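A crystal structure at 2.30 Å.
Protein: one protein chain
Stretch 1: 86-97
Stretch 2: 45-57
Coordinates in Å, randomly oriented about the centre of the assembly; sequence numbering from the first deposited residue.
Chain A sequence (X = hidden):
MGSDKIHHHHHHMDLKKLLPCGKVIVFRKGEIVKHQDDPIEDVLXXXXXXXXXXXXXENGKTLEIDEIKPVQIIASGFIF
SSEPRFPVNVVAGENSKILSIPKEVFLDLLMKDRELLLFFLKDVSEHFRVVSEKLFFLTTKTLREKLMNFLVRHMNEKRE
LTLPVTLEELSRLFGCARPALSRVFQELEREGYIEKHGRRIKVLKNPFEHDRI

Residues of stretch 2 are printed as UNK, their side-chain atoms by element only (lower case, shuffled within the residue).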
ATOM      1  N   PHE A  86      -7.350  -0.422 -12.763  1.00 50.19           N
ATOM      2  CA  PHE A  86      -6.090  -0.970 -13.243  1.00 49.52           C
ATOM      3  C   PHE A  86      -5.253   0.166 -13.881  1.00 49.20           C
ATOM      4  O   PHE A  86      -5.733   0.853 -14.801  1.00 48.38           O
ATOM      5  CB  PHE A  86      -6.321  -2.142 -14.232  1.00 49.52           C
ATOM      6  CG  PHE A  86      -6.959  -3.361 -13.595  1.00 49.97           C
ATOM      7  CD1 PHE A  86      -6.194  -4.281 -12.879  1.00 49.95           C
ATOM      8  CD2 PHE A  86      -8.348  -3.546 -13.652  1.00 50.96           C
ATOM      9  CE1 PHE A  86      -6.786  -5.397 -12.269  1.00 51.07           C
ATOM     10  CE2 PHE A  86      -8.954  -4.659 -13.039  1.00 51.39           C
ATOM     11  CZ  PHE A  86      -8.179  -5.591 -12.352  1.00 50.46           C
ATOM     12  N   PRO A  87      -4.017   0.355 -13.395  1.00 48.78           N
ATOM     13  CA  PRO A  87      -3.126   1.433 -13.896  1.00 49.46           C
ATOM     14  C   PRO A  87      -2.443   1.123 -15.241  1.00 49.36           C
ATOM     15  O   PRO A  87      -1.909   2.016 -15.868  1.00 49.34           O
ATOM     16  CB  PRO A  87      -2.060   1.553 -12.787  1.00 49.54           C
ATOM     17  CG  PRO A  87      -1.973   0.151 -12.172  1.00 49.19           C
ATOM     18  CD  PRO A  87      -3.361  -0.448 -12.341  1.00 48.64           C
ATOM     19  N   VAL A  88      -2.463  -0.144 -15.652  1.00 49.60           N
ATOM     20  CA  VAL A  88      -1.799  -0.604 -16.872  1.00 49.66           C
ATOM     21  C   VAL A  88      -2.671  -1.607 -17.588  1.00 48.55           C
ATOM     22  O   VAL A  88      -3.520  -2.230 -16.969  1.00 49.32           O
ATOM     23  CB  VAL A  88      -0.422  -1.306 -16.541  1.00 49.91           C
ATOM     24  CG1 VAL A  88       0.528  -0.334 -15.833  1.00 51.51           C
ATOM     25  CG2 VAL A  88      -0.616  -2.548 -15.695  1.00 50.32           C
ATOM     26  N   ASN A  89      -2.450  -1.777 -18.884  1.00 48.05           N
ATOM     27  CA  ASN A  89      -2.894  -2.972 -19.575  1.00 47.80           C
ATOM     28  C   ASN A  89      -2.266  -4.222 -18.945  1.00 47.87           C
ATOM     29  O   ASN A  89      -1.075  -4.236 -18.633  1.00 47.79           O
ATOM     30  CB  ASN A  89      -2.493  -2.925 -21.036  1.00 48.05           C
ATOM     31  CG  ASN A  89      -3.345  -2.006 -21.869  1.00 47.73           C
ATOM     32  OD1 ASN A  89      -4.268  -1.356 -21.398  1.00 49.06           O
ATOM     33  ND2 ASN A  89      -3.042  -1.971 -23.143  1.00 48.51           N
ATOM     34  N   VAL A  90      -3.075  -5.255 -18.744  1.00 48.33           N
ATOM     35  CA  VAL A  90      -2.595  -6.571 -18.332  1.00 48.90           C
ATOM     36  C   VAL A  90      -2.888  -7.542 -19.478  1.00 49.91           C
ATOM     37  O   VAL A  90      -4.038  -7.717 -19.880  1.00 50.03           O
ATOM     38  CB  VAL A  90      -3.242  -7.043 -17.008  1.00 48.66           C
ATOM     39  CG1 VAL A  90      -2.661  -8.398 -16.547  1.00 49.07           C
ATOM     40  CG2 VAL A  90      -3.032  -6.005 -15.913  1.00 48.81           C
ATOM     41  N   VAL A  91      -1.831  -8.166 -19.999  1.00 51.47           N
ATOM     42  CA  VAL A  91      -1.909  -8.997 -21.194  1.00 52.07           C
ATOM     43  C   VAL A  91      -1.288 -10.375 -20.937  1.00 52.31           C
ATOM     44  O   VAL A  91      -0.276 -10.470 -20.252  1.00 51.77           O
ATOM     45  CB  VAL A  91      -1.146  -8.339 -22.347  1.00 52.69           C
ATOM     46  CG1 VAL A  91      -1.376  -9.122 -23.659  1.00 53.43           C
ATOM     47  CG2 VAL A  91      -1.551  -6.869 -22.497  1.00 52.69           C
ATOM     48  N   ALA A  92      -1.889 -11.435 -21.500  1.00 52.60           N
ATOM     49  CA  ALA A  92      -1.339 -12.796 -21.378  1.00 52.65           C
ATOM     50  C   ALA A  92      -0.107 -12.932 -22.266  1.00 53.01           C
ATOM     51  O   ALA A  92      -0.188 -12.705 -23.473  1.00 53.29           O
ATOM     52  CB  ALA A  92      -2.385 -13.854 -21.746  1.00 53.07           C
ATOM     53  N   GLY A  93       1.029 -13.270 -21.654  1.00 52.82           N
ATOM     54  CA  GLY A  93       2.263 -13.528 -22.384  1.00 52.88           C
ATOM     55  C   GLY A  93       2.283 -14.935 -22.953  1.00 53.11           C
ATOM     56  O   GLY A  93       2.953 -15.203 -23.952  1.00 52.68           O
ATOM     57  N   GLU A  94       1.552 -15.825 -22.286  1.00 53.20           N
ATOM     58  CA  GLU A  94       1.327 -17.180 -22.726  1.00 54.21           C
ATOM     59  C   GLU A  94      -0.045 -17.631 -22.211  1.00 53.54           C
ATOM     60  O   GLU A  94      -0.681 -16.915 -21.428  1.00 53.14           O
ATOM     61  CB  GLU A  94       2.429 -18.098 -22.193  1.00 54.13           C
ATOM     62  CG  GLU A  94       2.463 -18.245 -20.669  1.00 56.56           C
ATOM     63  CD  GLU A  94       3.555 -19.207 -20.214  1.00 57.83           C
ATOM     64  OE1 GLU A  94       3.621 -20.334 -20.758  1.00 63.14           O
ATOM     65  OE2 GLU A  94       4.364 -18.844 -19.330  1.00 63.50           O
ATOM     66  N   ASN A  95      -0.495 -18.812 -22.634  1.00 53.32           N
ATOM     67  CA  ASN A  95      -1.750 -19.380 -22.105  1.00 54.02           C
ATOM     68  C   ASN A  95      -1.728 -19.291 -20.570  1.00 53.47           C
ATOM     69  O   ASN A  95      -0.767 -19.714 -19.934  1.00 54.08           O
ATOM     70  CB  ASN A  95      -1.946 -20.848 -22.539  1.00 53.89           C
ATOM     71  CG  ASN A  95      -2.165 -21.006 -24.042  1.00 55.47           C
ATOM     72  OD1 ASN A  95      -2.201 -20.028 -24.789  1.00 58.39           O
ATOM     73  ND2 ASN A  95      -2.281 -22.252 -24.494  1.00 55.89           N
ATOM     74  N   SER A  96      -2.753 -18.707 -19.979  1.00 53.13           N
ATOM     75  CA  SER A  96      -2.734 -18.445 -18.543  1.00 52.88           C
ATOM     76  C   SER A  96      -4.101 -18.692 -17.898  1.00 53.45           C
ATOM     77  O   SER A  96      -5.131 -18.791 -18.595  1.00 53.64           O
ATOM     78  CB  SER A  96      -2.282 -17.011 -18.286  1.00 53.06           C
ATOM     79  OG  SER A  96      -0.999 -16.735 -18.816  1.00 51.00           O
ATOM     80  N   LYS A  97      -4.095 -18.831 -16.570  1.00 53.57           N
ATOM     81  CA  LYS A  97      -5.310 -19.013 -15.776  1.00 53.63           C
ATOM     82  C   LYS A  97      -5.228 -18.140 -14.539  1.00 53.51           C
ATOM     83  O   LYS A  97      -4.190 -18.026 -13.892  1.00 52.53           O
ATOM     84  CB  LYS A  97      -5.510 -20.470 -15.338  1.00 53.65           C
ATOM     85  CG  LYS A  97      -5.393 -21.473 -16.467  1.00 54.64           C
ATOM     86  CD  LYS A  97      -5.786 -22.885 -16.036  1.00 54.42           C
ATOM     87  CE  LYS A  97      -5.646 -23.867 -17.171  1.00 54.31           C
ATOM     88  NZ  LYS A  97      -5.787 -25.263 -16.673  1.00 57.07           N
ATOM     89  N   UNK A  45      -5.882 -13.292  -9.084  1.00 55.56           N
ATOM     90  CA  UNK A  45      -4.665 -14.020  -8.713  1.00 55.29           C
ATOM     91  C   UNK A  45      -4.213 -14.890  -9.882  1.00 54.75           C
ATOM     92  O   UNK A  45      -4.984 -15.722 -10.368  1.00 55.81           O
ATOM     93  c   UNK A  45      -3.649 -15.686  -7.031  1.00 55.99           C
ATOM     94  c   UNK A  45      -5.825 -14.838  -5.036  1.00 56.06           C
ATOM     95  c   UNK A  45      -5.370 -14.029  -6.247  1.00 56.89           C
ATOM     96  c   UNK A  45      -4.912 -14.901  -7.425  1.00 55.84           C
ATOM     97  N   UNK A  46      -2.969 -14.710 -10.315  1.00 53.85           N
ATOM     98  CA  UNK A  46      -2.385 -15.533 -11.369  1.00 54.10           C
ATOM     99  C   UNK A  46      -1.990 -16.906 -10.827  1.00 54.25           C
ATOM    100  O   UNK A  46      -1.070 -17.017  -9.987  1.00 52.88           O
ATOM    101  c   UNK A  46      -1.360 -15.764 -14.318  1.00 54.01           C
ATOM    102  c   UNK A  46       0.904 -15.001 -13.493  1.00 53.92           C
ATOM    103  c   UNK A  46      -0.446 -15.660 -13.092  1.00 53.41           C
ATOM    104  c   UNK A  46      -1.140 -14.877 -11.985  1.00 53.32           C
ATOM    105  N   UNK A  47      -2.649 -17.923 -11.386  1.00 54.17           N
ATOM    106  CA  UNK A  47      -2.522 -19.315 -10.978  1.00 55.06           C
ATOM    107  C   UNK A  47      -1.435 -20.018 -11.754  1.00 55.33           C
ATOM    108  O   UNK A  47      -0.649 -20.769 -11.177  1.00 55.71           O
ATOM    109  c   UNK A  47      -5.049 -19.657 -10.385  1.00 55.73           C
ATOM    110  c   UNK A  47      -4.781 -19.974  -8.904  1.00 54.78           C
ATOM    111  c   UNK A  47      -3.843 -20.069 -11.242  1.00 54.65           C
ATOM    112  c   UNK A  47      -6.329 -20.329 -10.881  1.00 54.75           C
ATOM    113  N   UNK A  48      -1.446 -19.815 -13.072  1.00 55.61           N
ATOM    114  CA  UNK A  48      -0.475 -20.410 -13.963  1.00 55.91           C
ATOM    115  C   UNK A  48      -0.327 -19.604 -15.249  1.00 55.66           C
ATOM    116  O   UNK A  48      -1.267 -18.926 -15.670  1.00 54.96           O
ATOM    117  c   UNK A  48      -2.425 -23.741 -14.679  1.00 57.87           C
ATOM    118  o   UNK A  48      -2.158 -24.147 -15.849  1.00 57.69           O
ATOM    119  c   UNK A  48      -2.253 -22.245 -14.376  1.00 57.72           C
ATOM    120  o   UNK A  48      -2.783 -24.505 -13.730  1.00 59.62           O
ATOM    121  c   UNK A  48      -0.797 -21.867 -14.276  1.00 55.98           C
ATOM    122  N   UNK A  49       0.865 -19.688 -15.852  1.00 55.29           N
ATOM    123  CA  UNK A  49       1.200 -18.935 -17.051  1.00 55.27           C
ATOM    124  C   UNK A  49       2.087 -17.725 -16.767  1.00 55.12           C
ATOM    125  O   UNK A  49       2.940 -17.759 -15.877  1.00 55.32           O
ATOM    126  N   UNK A  50       1.907 -16.670 -17.554  1.00 54.56           N
ATOM    127  CA  UNK A  50       2.723 -15.460 -17.464  1.00 53.72           C
ATOM    128  C   UNK A  50       1.927 -14.281 -18.038  1.00 53.81           C
ATOM    129  O   UNK A  50       1.370 -14.370 -19.139  1.00 52.90           O
ATOM    130  o   UNK A  50       4.802 -16.765 -17.872  1.00 52.88           O
ATOM    131  c   UNK A  50       5.026 -14.479 -17.949  1.00 53.51           C
ATOM    132  c   UNK A  50       4.064 -15.606 -18.273  1.00 53.51           C
ATOM    133  N   UNK A  51       1.912 -13.169 -17.299  1.00 54.27           N
ATOM    134  CA  UNK A  51       1.277 -11.949 -17.750  1.00 54.45           C
ATOM    135  C   UNK A  51       2.323 -10.877 -18.036  1.00 54.89           C
ATOM    136  O   UNK A  51       3.429 -10.932 -17.491  1.00 55.37           O
ATOM    137  c   UNK A  51      -1.586 -11.905 -15.177  1.00 53.36           C
ATOM    138  c   UNK A  51      -0.699 -12.505 -16.212  1.00 54.17           C
ATOM    139  c   UNK A  51       0.299 -11.455 -16.700  1.00 54.33           C
ATOM    140  c   UNK A  51      -1.520 -13.053 -17.385  1.00 54.78           C
ATOM    141  N   UNK A  52       1.961  -9.922 -18.900  1.00 55.08           N
ATOM    142  CA  UNK A  52       2.747  -8.702 -19.166  1.00 55.57           C
ATOM    143  C   UNK A  52       1.957  -7.453 -18.800  1.00 55.31           C
ATOM    144  O   UNK A  52       0.761  -7.349 -19.104  1.00 55.66           O
ATOM    145  c   UNK A  52       4.289  -9.576 -20.961  1.00 57.84           C
ATOM    146  n   UNK A  52       5.036 -10.233 -24.513  1.00 63.10           N
ATOM    147  c   UNK A  52       4.208  -9.500 -23.476  1.00 62.94           C
ATOM    148  c   UNK A  52       4.074 -10.363 -22.221  1.00 60.94           C
ATOM    149  c   UNK A  52       3.141  -8.638 -20.637  1.00 55.94           C
ATOM    150  N   UNK A  53       2.615  -6.522 -18.116  1.00 54.87           N
ATOM    151  CA  UNK A  53       2.008  -5.248 -17.798  1.00 54.66           C
ATOM    152  C   UNK A  53       2.615  -4.199 -18.720  1.00 55.41           C
ATOM    153  O   UNK A  53       3.843  -4.130 -18.859  1.00 55.03           O
ATOM    154  c   UNK A  53       2.174  -4.867 -16.302  1.00 54.67           C
ATOM    155  o   UNK A  53       3.553  -4.859 -15.900  1.00 54.58           O
ATOM    156  c   UNK A  53       1.513  -5.883 -15.382  1.00 54.16           C
ATOM    157  N   UNK A  54       1.757  -3.404 -19.360  1.00 55.72           N
ATOM    158  CA  UNK A  54       2.208  -2.412 -20.303  1.00 56.85           C
ATOM    159  C   UNK A  54       1.418  -1.109 -20.166  1.00 57.16           C
ATOM    160  O   UNK A  54       0.184  -1.115 -20.160  1.00 57.48           O
ATOM    161  c   UNK A  54       2.171  -2.972 -21.738  1.00 56.55           C
ATOM    162  o   UNK A  54      -0.369  -4.030 -24.216  1.00 60.96           O
ATOM    163  c   UNK A  54       0.779  -3.246 -22.268  1.00 57.95           C
ATOM    164  o   UNK A  54       1.757  -4.657 -23.972  1.00 59.31           O
ATOM    165  c   UNK A  54       0.732  -4.035 -23.579  1.00 58.56           C
ATOM    166  N   UNK A  55       2.143  -0.006 -20.021  1.00 57.50           N
ATOM    167  CA  UNK A  55       1.548   1.323 -19.933  1.00 58.29           C
ATOM    168  C   UNK A  55       1.274   1.912 -21.317  1.00 58.27           C
ATOM    169  O   UNK A  55       2.124   1.876 -22.197  1.00 57.32           O
ATOM    170  c   UNK A  55       2.457   2.269 -19.165  1.00 58.76           C
ATOM    171  n   UNK A  55       0.856   5.421 -18.166  1.00 63.70           N
ATOM    172  c   UNK A  55       1.244   4.145 -17.835  1.00 62.10           C
ATOM    173  n   UNK A  55       1.800   4.598 -19.904  1.00 62.42           N
ATOM    174  c   UNK A  55       1.199   5.669 -19.418  1.00 62.62           C
ATOM    175  c   UNK A  55       1.849   3.619 -18.929  1.00 61.25           C
ATOM    176  N   UNK A  56       0.070   2.452 -21.484  1.00 58.90           N
ATOM    177  CA  UNK A  56      -0.390   2.994 -22.754  1.00 59.31           C
ATOM    178  C   UNK A  56      -0.235   4.491 -22.679  1.00 60.01           C
ATOM    179  O   UNK A  56      -0.711   5.121 -21.728  1.00 60.37           O
ATOM    180  c   UNK A  56      -1.877   2.690 -23.023  1.00 59.23           C
ATOM    181  c   UNK A  56      -2.225   3.036 -24.464  1.00 59.32           C
ATOM    182  c   UNK A  56      -2.204   1.245 -22.742  1.00 58.97           C
ATOM    183  N   UNK A  57       0.447   5.052 -23.670  1.00 60.52           N
ATOM    184  CA  UNK A  57       0.703   6.481 -23.715  1.00 61.08           C
ATOM    185  C   UNK A  57      -0.319   7.211 -24.598  1.00 61.70           C
ATOM    186  O   UNK A  57      -1.055   6.623 -25.405  1.00 61.43           O
ATOM    187  c   UNK A  57       2.120   6.759 -24.236  1.00 60.90           C
ATOM    188  o   UNK A  57       2.213   6.447 -25.615  1.00 60.49           O
TER
HETATM  189  O   HOH W   1      -4.890 -26.075 -14.158  1.00 47.05           O
HETATM  190  O   HOH W   2      -1.471 -22.184 -17.849  1.00 55.76           O

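Position 45 carries four carbons, forked at the first, with one arm two carbons long: I45. Its CA-to-CB bond points away from stretch 1, and the buried branched chain suits a strand. Position 46 also has four carbons, but forked at the second, so it is L46, an apolar chain suited to a buried site; CD1 lies 3.6 Å from K97 O. Position 47 repeats that pattern and is L47, buried as an apolar chain should be, while its N donates to K97 O at 2.9 Å.

Position 48 has three carbons, the third bearing two oxygens: E48. Its carboxylate suits an exposed site beside a lysine. OE1 forms a long salt bridge with K97 NZ (3.9 Å), and water 1 links OE2 to the same NZ. The backbones pair too, K97 N donating to E48 O at 3.0 Å.

Position 49 has no side-chain atoms and is G49. An ideal CB would fall 2.2 Å from S96 OG and 2.6 Å from N95 O, and phi/psi of 103/-147 would jam it against the preceding carbonyl.

Position 50 has one carbon carrying an oxygen and a carbon: T50. The small hydroxyl OG1 donates to E94 OE2 at 2.6 Å. T50 N donates to S96 OG (3.2 Å), and T50 O accepts from G93 N (2.8 Å).

Position 51, four carbons forked at the second, is L51, apolar as its buried site favors; CD1 packs 3.9 Å from V90 CG1. Position 52 is four carbons in a row ending in nitrogen: K52. Its aliphatic part covers G93, with CD 3.7 Å from G93 CA.

Position 53 again has one carbon carrying an oxygen and a carbon, T53; its CB meets V88 CG2 at 3.7 Å, and beta-branching suits a strand. Position 54, three carbons ending in two oxygens, is E54. Its methylenes pack on N89 (CG to N89 CB, 3.5 Å), while the carboxylate suits a partly exposed site.

At position 55 a carbon leads to a five-membered ring of three carbons and two nitrogens, H55, a polar ring suited to partial exposure; CD2 lies 4.3 Å from P87 O. Position 56, one carbon carrying two, is V56, beta-branched as suits a strand; CG2 approaches N89 ND2 at 3.3 Å. Position 57, one carbon and one oxygen, is S57, small and polar, fitting the partly exposed loop beyond reach of stretch 1.

The contact is chiefly backbone pairing in two antiparallel ladders, one anchored by K52 and V91, the other by K97 and E48. The register shifts by two between them, where G49, T50 and S96 join the loops.

Stretch 2 45-57: ILLEGTLKTEHVS
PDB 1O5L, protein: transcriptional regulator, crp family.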